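Local coordinates for mandelate racemase/muconate lactonizing protein (Alicyclobacillus acidocaldarius LAA1, PDB 3QLD) that is of undefined specific function but belongs to the mandelate racemase/muconate lactonizing enzyme family, with an enolase-type capping region joined to a modified TIM barrel, at residues L153-D158 / A183-Y188; Q222-E226 / E247-S251; V307-I311 / V350-V356. All coordinates share one frame. Residues are numbered along the deposited sequence.

In the fold
All three contacts lie in the enolase-type barrel portion of the chain, and they hold different elements of it. Interaction 1 is the most peripheral: two neighbouring barrel helices meet through a hydrophobic strip under a partly exposed salt bridge. Interaction 2 is buried and polar, joining the loops that follow strands 220-221 and 243-245 and reaching the second subunit. Interaction 3 is also buried but apolar, a helix against a loop, where the barrel meets the N-terminal part of the chain. Interactions 2 and 3 lie on opposite sides of the chain's centre, with their own centres 27 Å apart; interaction 1 is 28 and 33 Å from them, centre to centre.

Interaction 1: residues L153-D158 / A183-Y188; sequences LIQSVD and AVRLRY
Two successive outer helices of the modified TIM barrel pack side by side here: segment 153-158 belongs to helix 150-162, which leads from strand 137-144 to strand 167-171. Segment 183-188 is the end of helix 178-187, which leads on to strand 192-196. Their short axes approach to 10.8 Å and run in broadly the same direction, crossing at -43°. The CA atoms of Ile154 and Val184, 6.8 Å apart, set the register. Tyr188 has already left the helix, at phi/psi -128/76.

The apolar layer centres on Val184. Val184 CG2 meets Ile154 CD1 at 3.7 Å, Leu153 CD2 at 3.8 Å and Val157 CG2 at 3.9 Å. Ile154, in the mm rotamer, also brings CD1 to 4.2 Å from Ala183 CB, while Val157 CG1 lies 3.7 Å from Tyr188 CE2. Beneath this layer Val184 rests on Ile193 and Val157 on Leu144, both from barrel strands.

The polar part converges on Asp158 (chi1 m). Arg187, extended through three t angles and turned at chi4 81°, holds it in a bidentate salt bridge, Arg187 NE to Asp158 OD1 and Arg187 NH2 to Asp158 OD2, both 2.8 Å, with OD1 near the guanidinium plane. Ile154 CG2 covers one guanidinium face, 3.5 Å from Arg187 NE. Tyr188, with chi1 m, donates OH to Asp158 OD1 in a very short 2.5 Å hydrogen bond, so that one oxygen accepts from both residues.

Interaction 2: residues Q222-E226 / E247-S251; sequences QPLPE and ESVRS
Gln222 lays its side chain (chi1 and chi2 both m) across Glu247 and Ser248, with its CG 3.6 Å from Glu247 OE2. Its backbone is in the left-handed region, phi/psi 46/59, just past strand 220-221. The amide bridges the two loops: Ser248 N donates to Gln222 OE1 at 3.1 Å, and Gln222 NE2 donates to Ser248 OG at 3.0 Å. Asp246 N is a further donor to the same OE1.

Neither segment is regular helix or strand, and the backbones come closest at Glu226 and Ser248, 6.2 Å between CA atoms. Glu226 (chi1 m, chi2 t) points toward the other loop, with CG 3.4 Å from Ser248 OG. Glu226 OE1 forms a salt bridge with Arg250 NH1 at 2.8 Å; as a hydrogen bond it is weak, with an angle of 121°. Glu226 OE2 lies 4.2 Å from Glu247 OE1, a like-charge approach; Arg102 of the second subunit forms a salt bridge with Glu226 OE2, consistent with its easing that repulsion.

These loops follow adjacent parallel strands, 220-221 and 243-245, at the C-terminal mouth of the barrel, the end where enolase-superfamily proteins place their active site.

Interaction 3: residues V307-I311 / V350-V356; sequences VHGLI and VPQCAGV
This is a buried apolar seam in the enolase-type barrel, where helix 303-313, which follows strand 293-296, is covered by the loop that leaves strand 347-349. Segment 307-311 is regular helix; segment 350-356 is irregular, with an inverse gamma turn centred on Ala354. At Gly355, phi/psi 88/147, a CB would be jammed against the carbonyl O of Ala354, so glycine fits there. The closest CA pair is Leu310 and Val350, at 6.0 Å.

Pro351 sets its ring against one helical turn: its CD is 3.8 Å from Leu310 CB, and its CB is 3.9 Å from Ile311 CG1 and 4.0 Å from Val307 CG1. Val307, chi1 t, sends the same CG1 on to Cys353 SG at 4.0 Å and Val356 CG2 at 4.2 Å. Cys353, chi1 p, also brings SG to 4.3 Å from Ile311 CD1. At the far end, Val356 CG1 lies 4.4 Å from His308 NE2, whose polar partner is Asp117 OD1; that oxygen also accepts from Val356 N, tying helix and loop to helix 105-123.

Around the seam, Leu310 and Val350 rest on Val138 of barrel strand 137-144, Ile311 and Val350 on Val128 of helix 127-130, and Val356 on Trp45 of strand 43-48 in the antiparallel sheet.

Interaction 1: residues L153-D158 / A183-Y188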
loop_
_atom_site.group_PDB
_atom_site.type_symbol
_atom_site.label_atom_id
_atom_site.label_comp_id
_atom_site.label_asym_id
_atom_site.label_seq_id
_atom_site.Cartn_x
_atom_site.Cartn_y
_atom_site.Cartn_z
ATOM N N LEU A 153 -35.273 6.509 -6.831
ATOM C CA LEU A 153 -34.214 6.745 -7.826
ATOM C C LEU A 153 -34.515 7.878 -8.818
ATOM O O LEU A 153 -33.751 8.862 -8.919
ATOM C CB LEU A 153 -33.873 5.455 -8.589
ATOM C CG LEU A 153 -32.778 5.769 -9.610
ATOM C CD1 LEU A 153 -31.446 5.974 -8.934
ATOM C CD2 LEU A 153 -32.705 4.725 -10.662
ATOM N N ILE A 154 -35.617 7.715 -9.538
ATOM C CA ILE A 154 -36.040 8.668 -10.584
ATOM C C ILE A 154 -36.301 10.060 -9.993
ATOM O O ILE A 154 -36.008 11.108 -10.605
ATOM C CB ILE A 154 -37.265 8.123 -11.356
ATOM C CG1 ILE A 154 -36.850 6.954 -12.271
ATOM C CG2 ILE A 154 -37.931 9.226 -12.186
ATOM C CD1 ILE A 154 -35.997 7.355 -13.485
ATOM N N GLN A 155 -36.812 10.063 -8.766
ATOM C CA GLN A 155 -36.976 11.310 -8.054
ATOM C C GLN A 155 -35.616 11.933 -7.781
ATOM O O GLN A 155 -35.460 13.129 -7.995
ATOM C CB GLN A 155 -37.777 11.089 -6.792
ATOM C CG GLN A 155 -39.171 10.485 -7.087
ATOM C CD GLN A 155 -39.934 10.007 -5.813
ATOM O OE1 GLN A 155 -39.889 10.651 -4.738
ATOM N NE2 GLN A 155 -40.661 8.895 -5.949
ATOM N N SER A 156 -34.618 11.129 -7.359
ATOM C CA SER A 156 -33.274 11.648 -7.146
ATOM C C SER A 156 -32.685 12.197 -8.429
ATOM O O SER A 156 -32.070 13.261 -8.390
ATOM C CB SER A 156 -32.336 10.560 -6.592
ATOM O OG SER A 156 -32.759 10.201 -5.291
ATOM N N VAL A 157 -32.825 11.463 -9.542
ATOM C CA VAL A 157 -32.345 11.935 -10.869
ATOM C C VAL A 157 -32.919 13.283 -11.342
ATOM O O VAL A 157 -32.194 14.199 -11.758
ATOM C CB VAL A 157 -32.619 10.923 -11.964
ATOM C CG1 VAL A 157 -31.866 11.344 -13.245
ATOM C CG2 VAL A 157 -32.216 9.438 -11.496
ATOM N N ASP A 158 -34.223 13.378 -11.316
ATOM C CA ASP A 158 -34.931 14.651 -11.598
ATOM C C ASP A 158 -34.381 15.814 -10.779
ATOM O O ASP A 158 -34.067 16.878 -11.347
ATOM C CB ASP A 158 -36.414 14.463 -11.283
ATOM C CG ASP A 158 -37.104 13.540 -12.272
ATOM O OD1 ASP A 158 -36.521 13.235 -13.343
ATOM O OD2 ASP A 158 -38.262 13.122 -12.010
ATOM N N ALA A 183 -34.468 2.769 -17.049
ATOM C CA ALA A 183 -35.443 3.816 -16.691
ATOM C C ALA A 183 -34.852 5.197 -16.803
ATOM O O ALA A 183 -35.458 6.114 -17.407
ATOM C CB ALA A 183 -36.029 3.554 -15.284
ATOM N N VAL A 184 -33.631 5.366 -16.298
ATOM C CA VAL A 184 -33.032 6.647 -16.391
ATOM C C VAL A 184 -32.717 7.041 -17.831
ATOM O O VAL A 184 -33.012 8.175 -18.250
ATOM C CB VAL A 184 -31.867 6.771 -15.440
ATOM C CG1 VAL A 184 -31.191 8.093 -15.576
ATOM C CG2 VAL A 184 -32.384 6.525 -14.017
ATOM N N ARG A 185 -32.152 6.112 -18.602
ATOM C CA ARG A 185 -31.849 6.340 -20.020
ATOM C C ARG A 185 -33.099 6.696 -20.884
ATOM O O ARG A 185 -33.006 7.526 -21.769
ATOM C CB ARG A 185 -31.208 5.072 -20.630
ATOM C CG ARG A 185 -30.805 5.237 -22.143
ATOM C CD ARG A 185 -30.135 6.571 -22.414
ATOM N NE ARG A 185 -28.706 6.660 -22.069
ATOM C CZ ARG A 185 -28.033 7.770 -21.781
ATOM N NH1 ARG A 185 -28.642 8.955 -21.680
ATOM N NH2 ARG A 185 -26.722 7.691 -21.521
ATOM N N LEU A 186 -34.217 6.022 -20.635
ATOM C CA LEU A 186 -35.455 6.303 -21.400
ATOM C C LEU A 186 -35.941 7.738 -21.097
ATOM O O LEU A 186 -36.145 8.544 -22.020
ATOM C CB LEU A 186 -36.537 5.240 -21.127
ATOM C CG LEU A 186 -37.892 5.408 -21.884
ATOM C CD1 LEU A 186 -37.730 5.756 -23.404
ATOM C CD2 LEU A 186 -38.838 4.190 -21.685
ATOM N N ARG A 187 -35.999 8.064 -19.814
ATOM C CA ARG A 187 -36.407 9.400 -19.330
ATOM C C ARG A 187 -35.458 10.523 -19.736
ATOM O O ARG A 187 -35.896 11.657 -19.981
ATOM C CB ARG A 187 -36.562 9.377 -17.803
ATOM C CG ARG A 187 -37.033 10.693 -17.171
ATOM C CD ARG A 187 -37.107 10.520 -15.667
ATOM N NE ARG A 187 -37.955 11.475 -14.930
ATOM C CZ ARG A 187 -39.279 11.374 -14.815
ATOM N NH1 ARG A 187 -39.928 10.380 -15.395
ATOM N NH2 ARG A 187 -39.955 12.233 -14.069
ATOM N N TYR A 188 -34.170 10.219 -19.833
ATOM C CA TYR A 188 -33.162 11.230 -20.153
ATOM C C TYR A 188 -32.278 10.821 -21.318
ATOM O O TYR A 188 -31.102 10.448 -21.123
ATOM C CB TYR A 188 -32.298 11.582 -18.914
ATOM C CG TYR A 188 -33.051 12.391 -17.878
ATOM C CD1 TYR A 188 -33.293 13.773 -18.069
ATOM C CD2 TYR A 188 -33.591 11.780 -16.755
ATOM C CE1 TYR A 188 -34.042 14.531 -17.084
ATOM C CE2 TYR A 188 -34.322 12.520 -15.797
ATOM C CZ TYR A 188 -34.522 13.882 -15.968
ATOM O OH TYR A 188 -35.287 14.550 -15.035
#

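Interaction 2: residues Q222-E226 / E247-S251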
loop_
_atom_site.group_PDB
_atom_site.type_symbol
_atom_site.label_atom_id
_atom_site.label_comp_id
_atom_site.label_asym_id
_atom_site.label_seq_id
_atom_site.Cartn_x
_atom_site.Cartn_y
_atom_site.Cartn_z
ATOM N N GLN A 222 -15.046 0.550 -11.505
ATOM C CA GLN A 222 -14.668 -0.537 -10.536
ATOM C C GLN A 222 -15.628 -1.716 -10.522
ATOM O O GLN A 222 -16.219 -2.057 -9.509
ATOM C CB GLN A 222 -14.502 0.117 -9.143
ATOM C CG GLN A 222 -13.264 1.095 -9.037
ATOM C CD GLN A 222 -11.852 0.458 -9.027
ATOM O OE1 GLN A 222 -10.889 1.064 -9.523
ATOM N NE2 GLN A 222 -11.727 -0.770 -8.507
ATOM N N PRO A 223 -15.824 -2.393 -11.692
ATOM C CA PRO A 223 -16.808 -3.437 -11.748
ATOM C C PRO A 223 -16.396 -4.651 -10.849
ATOM O O PRO A 223 -17.232 -5.243 -10.203
ATOM C CB PRO A 223 -16.786 -3.861 -13.228
ATOM C CG PRO A 223 -15.543 -3.393 -13.765
ATOM C CD PRO A 223 -15.265 -2.110 -13.034
ATOM N N LEU A 224 -15.111 -4.959 -10.833
ATOM C CA LEU A 224 -14.612 -6.182 -10.173
ATOM C C LEU A 224 -13.812 -5.803 -8.907
ATOM O O LEU A 224 -13.405 -4.655 -8.732
ATOM C CB LEU A 224 -13.727 -7.011 -11.134
ATOM C CG LEU A 224 -14.394 -7.520 -12.452
ATOM C CD1 LEU A 224 -13.397 -8.309 -13.331
ATOM C CD2 LEU A 224 -15.717 -8.313 -12.175
ATOM N N PRO A 225 -13.610 -6.791 -8.016
ATOM C CA PRO A 225 -12.693 -6.539 -6.911
ATOM C C PRO A 225 -11.307 -6.290 -7.425
ATOM O O PRO A 225 -11.004 -6.619 -8.575
ATOM C CB PRO A 225 -12.673 -7.874 -6.177
ATOM C CG PRO A 225 -13.897 -8.590 -6.574
ATOM C CD PRO A 225 -14.090 -8.190 -8.015
ATOM N N GLU A 226 -10.435 -5.764 -6.564
ATOM C CA GLU A 226 -9.009 -5.634 -6.904
ATOM C C GLU A 226 -8.335 -7.032 -6.814
ATOM O O GLU A 226 -7.246 -7.162 -6.237
ATOM C CB GLU A 226 -8.309 -4.548 -6.026
ATOM C CG GLU A 226 -8.935 -3.126 -6.071
ATOM C CD GLU A 226 -8.477 -2.152 -4.918
ATOM O OE1 GLU A 226 -7.313 -1.666 -4.954
ATOM O OE2 GLU A 226 -9.282 -1.851 -3.981
ATOM N N GLU A 247 -9.588 3.255 -7.551
ATOM C CA GLU A 247 -8.610 2.798 -6.510
ATOM C C GLU A 247 -7.694 1.695 -7.027
ATOM O O GLU A 247 -6.570 1.513 -6.534
ATOM C CB GLU A 247 -9.294 2.491 -5.141
ATOM C CG GLU A 247 -10.138 1.236 -5.143
ATOM C CD GLU A 247 -11.613 1.530 -5.500
ATOM O OE1 GLU A 247 -12.430 0.674 -5.141
ATOM O OE2 GLU A 247 -11.955 2.609 -6.099
ATOM N N SER A 248 -8.126 1.035 -8.107
ATOM C CA SER A 248 -7.263 0.045 -8.766
ATOM C C SER A 248 -6.053 0.604 -9.438
ATOM O O SER A 248 -5.225 -0.185 -9.892
ATOM C CB SER A 248 -8.051 -0.775 -9.798
ATOM O OG SER A 248 -8.976 -1.627 -9.163
ATOM N N VAL A 249 -6.003 1.929 -9.611
ATOM C CA VAL A 249 -4.870 2.584 -10.181
ATOM C C VAL A 249 -4.290 3.655 -9.199
ATOM O O VAL A 249 -4.763 4.796 -9.128
ATOM C CB VAL A 249 -5.225 3.250 -11.488
ATOM C CG1 VAL A 249 -4.039 4.132 -11.916
ATOM C CG2 VAL A 249 -5.531 2.121 -12.620
ATOM N N ARG A 250 -3.226 3.270 -8.514
ATOM C CA ARG A 250 -2.612 4.100 -7.464
ATOM C C ARG A 250 -1.314 4.754 -7.897
ATOM O O ARG A 250 -0.722 5.476 -7.101
ATOM C CB ARG A 250 -2.253 3.243 -6.225
ATOM C CG ARG A 250 -3.245 2.205 -5.748
ATOM C CD ARG A 250 -4.347 2.864 -4.899
ATOM N NE ARG A 250 -5.106 2.032 -3.926
ATOM C CZ ARG A 250 -5.418 0.716 -3.968
ATOM N NH1 ARG A 250 -5.023 -0.102 -4.957
ATOM N NH2 ARG A 250 -6.169 0.201 -2.974
ATOM N N SER A 251 -0.809 4.431 -9.079
ATOM C CA SER A 251 0.495 4.906 -9.531
ATOM C C SER A 251 0.491 4.954 -11.030
ATOM O O SER A 251 -0.329 4.292 -11.671
ATOM C CB SER A 251 1.613 3.950 -9.118
ATOM O OG SER A 251 1.579 2.727 -9.868
#

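Interaction 3: residues V307-I311 / V350-V356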
loop_
_atom_site.group_PDB
_atom_site.type_symbol
_atom_site.label_atom_id
_atom_site.label_comp_id
_atom_site.label_asym_id
_atom_site.label_seq_id
_atom_site.Cartn_x
_atom_site.Cartn_y
_atom_site.Cartn_z
ATOM N N VAL A 307 -10.497 22.823 -3.868
ATOM C CA VAL A 307 -9.802 23.839 -4.706
ATOM C C VAL A 307 -8.689 23.241 -5.557
ATOM O O VAL A 307 -8.690 23.397 -6.790
ATOM C CB VAL A 307 -9.277 25.042 -3.868
ATOM C CG1 VAL A 307 -8.215 25.839 -4.676
ATOM C CG2 VAL A 307 -10.450 25.898 -3.530
ATOM N N HIS A 308 -7.799 22.470 -4.936
ATOM C CA HIS A 308 -6.714 21.768 -5.664
ATOM C C HIS A 308 -7.191 20.760 -6.707
ATOM O O HIS A 308 -6.542 20.593 -7.744
ATOM C CB HIS A 308 -5.742 21.088 -4.666
ATOM C CG HIS A 308 -4.794 22.049 -4.005
ATOM N ND1 HIS A 308 -3.900 21.664 -3.026
ATOM C CD2 HIS A 308 -4.612 23.388 -4.175
ATOM C CE1 HIS A 308 -3.190 22.716 -2.637
ATOM N NE2 HIS A 308 -3.596 23.776 -3.332
ATOM N N GLY A 309 -8.334 20.101 -6.416
ATOM C CA GLY A 309 -8.928 19.083 -7.255
ATOM C C GLY A 309 -9.605 19.777 -8.446
ATOM O O GLY A 309 -9.540 19.310 -9.553
ATOM N N LEU A 310 -10.284 20.895 -8.206
ATOM C CA LEU A 310 -10.742 21.703 -9.376
ATOM C C LEU A 310 -9.621 22.260 -10.266
ATOM O O LEU A 310 -9.768 22.288 -11.456
ATOM C CB LEU A 310 -11.687 22.791 -8.904
ATOM C CG LEU A 310 -12.954 22.292 -8.182
ATOM C CD1 LEU A 310 -13.533 23.313 -7.160
ATOM C CD2 LEU A 310 -14.124 21.867 -9.106
ATOM N N ILE A 311 -8.491 22.678 -9.708
ATOM C CA ILE A 311 -7.335 23.054 -10.509
ATOM C C ILE A 311 -6.808 21.891 -11.377
ATOM O O ILE A 311 -6.561 22.062 -12.537
ATOM C CB ILE A 311 -6.255 23.660 -9.622
ATOM C CG1 ILE A 311 -6.757 25.029 -9.112
ATOM C CG2 ILE A 311 -4.886 23.661 -10.296
ATOM C CD1 ILE A 311 -6.002 25.606 -7.957
ATOM N N VAL A 350 -13.019 27.331 -12.471
ATOM C CA VAL A 350 -11.688 26.948 -12.065
ATOM C C VAL A 350 -10.987 28.043 -11.265
ATOM O O VAL A 350 -10.821 29.138 -11.763
ATOM C CB VAL A 350 -10.876 26.567 -13.319
ATOM C CG1 VAL A 350 -9.380 26.352 -13.020
ATOM C CG2 VAL A 350 -11.482 25.353 -13.977
ATOM N N PRO A 351 -10.536 27.726 -10.015
ATOM C CA PRO A 351 -9.767 28.634 -9.157
ATOM C C PRO A 351 -8.521 29.243 -9.831
ATOM O O PRO A 351 -7.630 28.529 -10.373
ATOM C CB PRO A 351 -9.328 27.723 -7.973
ATOM C CG PRO A 351 -10.505 26.742 -7.842
ATOM C CD PRO A 351 -10.946 26.490 -9.296
ATOM N N GLN A 352 -8.446 30.569 -9.770
ATOM C CA GLN A 352 -7.308 31.279 -10.334
ATOM C C GLN A 352 -6.325 31.748 -9.269
ATOM O O GLN A 352 -5.378 32.456 -9.582
ATOM C CB GLN A 352 -7.801 32.461 -11.214
ATOM C CG GLN A 352 -8.576 31.995 -12.453
ATOM C CD GLN A 352 -7.715 31.198 -13.457
ATOM O OE1 GLN A 352 -6.472 31.397 -13.598
ATOM N NE2 GLN A 352 -8.354 30.277 -14.131
ATOM N N CYS A 353 -6.513 31.313 -8.025
ATOM C CA CYS A 353 -5.634 31.715 -6.932
ATOM C C CYS A 353 -4.182 31.345 -7.178
ATOM O O CYS A 353 -3.871 30.244 -7.658
ATOM C CB CYS A 353 -6.114 31.129 -5.598
ATOM S SG CYS A 353 -6.438 29.291 -5.716
ATOM N N ALA A 354 -3.294 32.286 -6.861
ATOM C CA ALA A 354 -1.881 32.031 -6.732
ATOM C C ALA A 354 -1.780 31.423 -5.343
ATOM O O ALA A 354 -1.399 32.115 -4.383
ATOM C CB ALA A 354 -1.054 33.353 -6.783
ATOM N N GLY A 355 -2.160 30.150 -5.216
ATOM C CA GLY A 355 -2.171 29.524 -3.900
ATOM C C GLY A 355 -3.489 29.727 -3.169
ATOM O O GLY A 355 -4.124 30.776 -3.265
ATOM N N VAL A 356 -3.890 28.747 -2.359
ATOM C CA VAL A 356 -5.132 28.881 -1.613
ATOM C C VAL A 356 -5.044 29.613 -0.262
ATOM O O VAL A 356 -6.064 29.826 0.362
ATOM C CB VAL A 356 -5.799 27.503 -1.443
ATOM C CG1 VAL A 356 -5.025 26.675 -0.418
ATOM C CG2 VAL A 356 -7.203 27.651 -1.035
#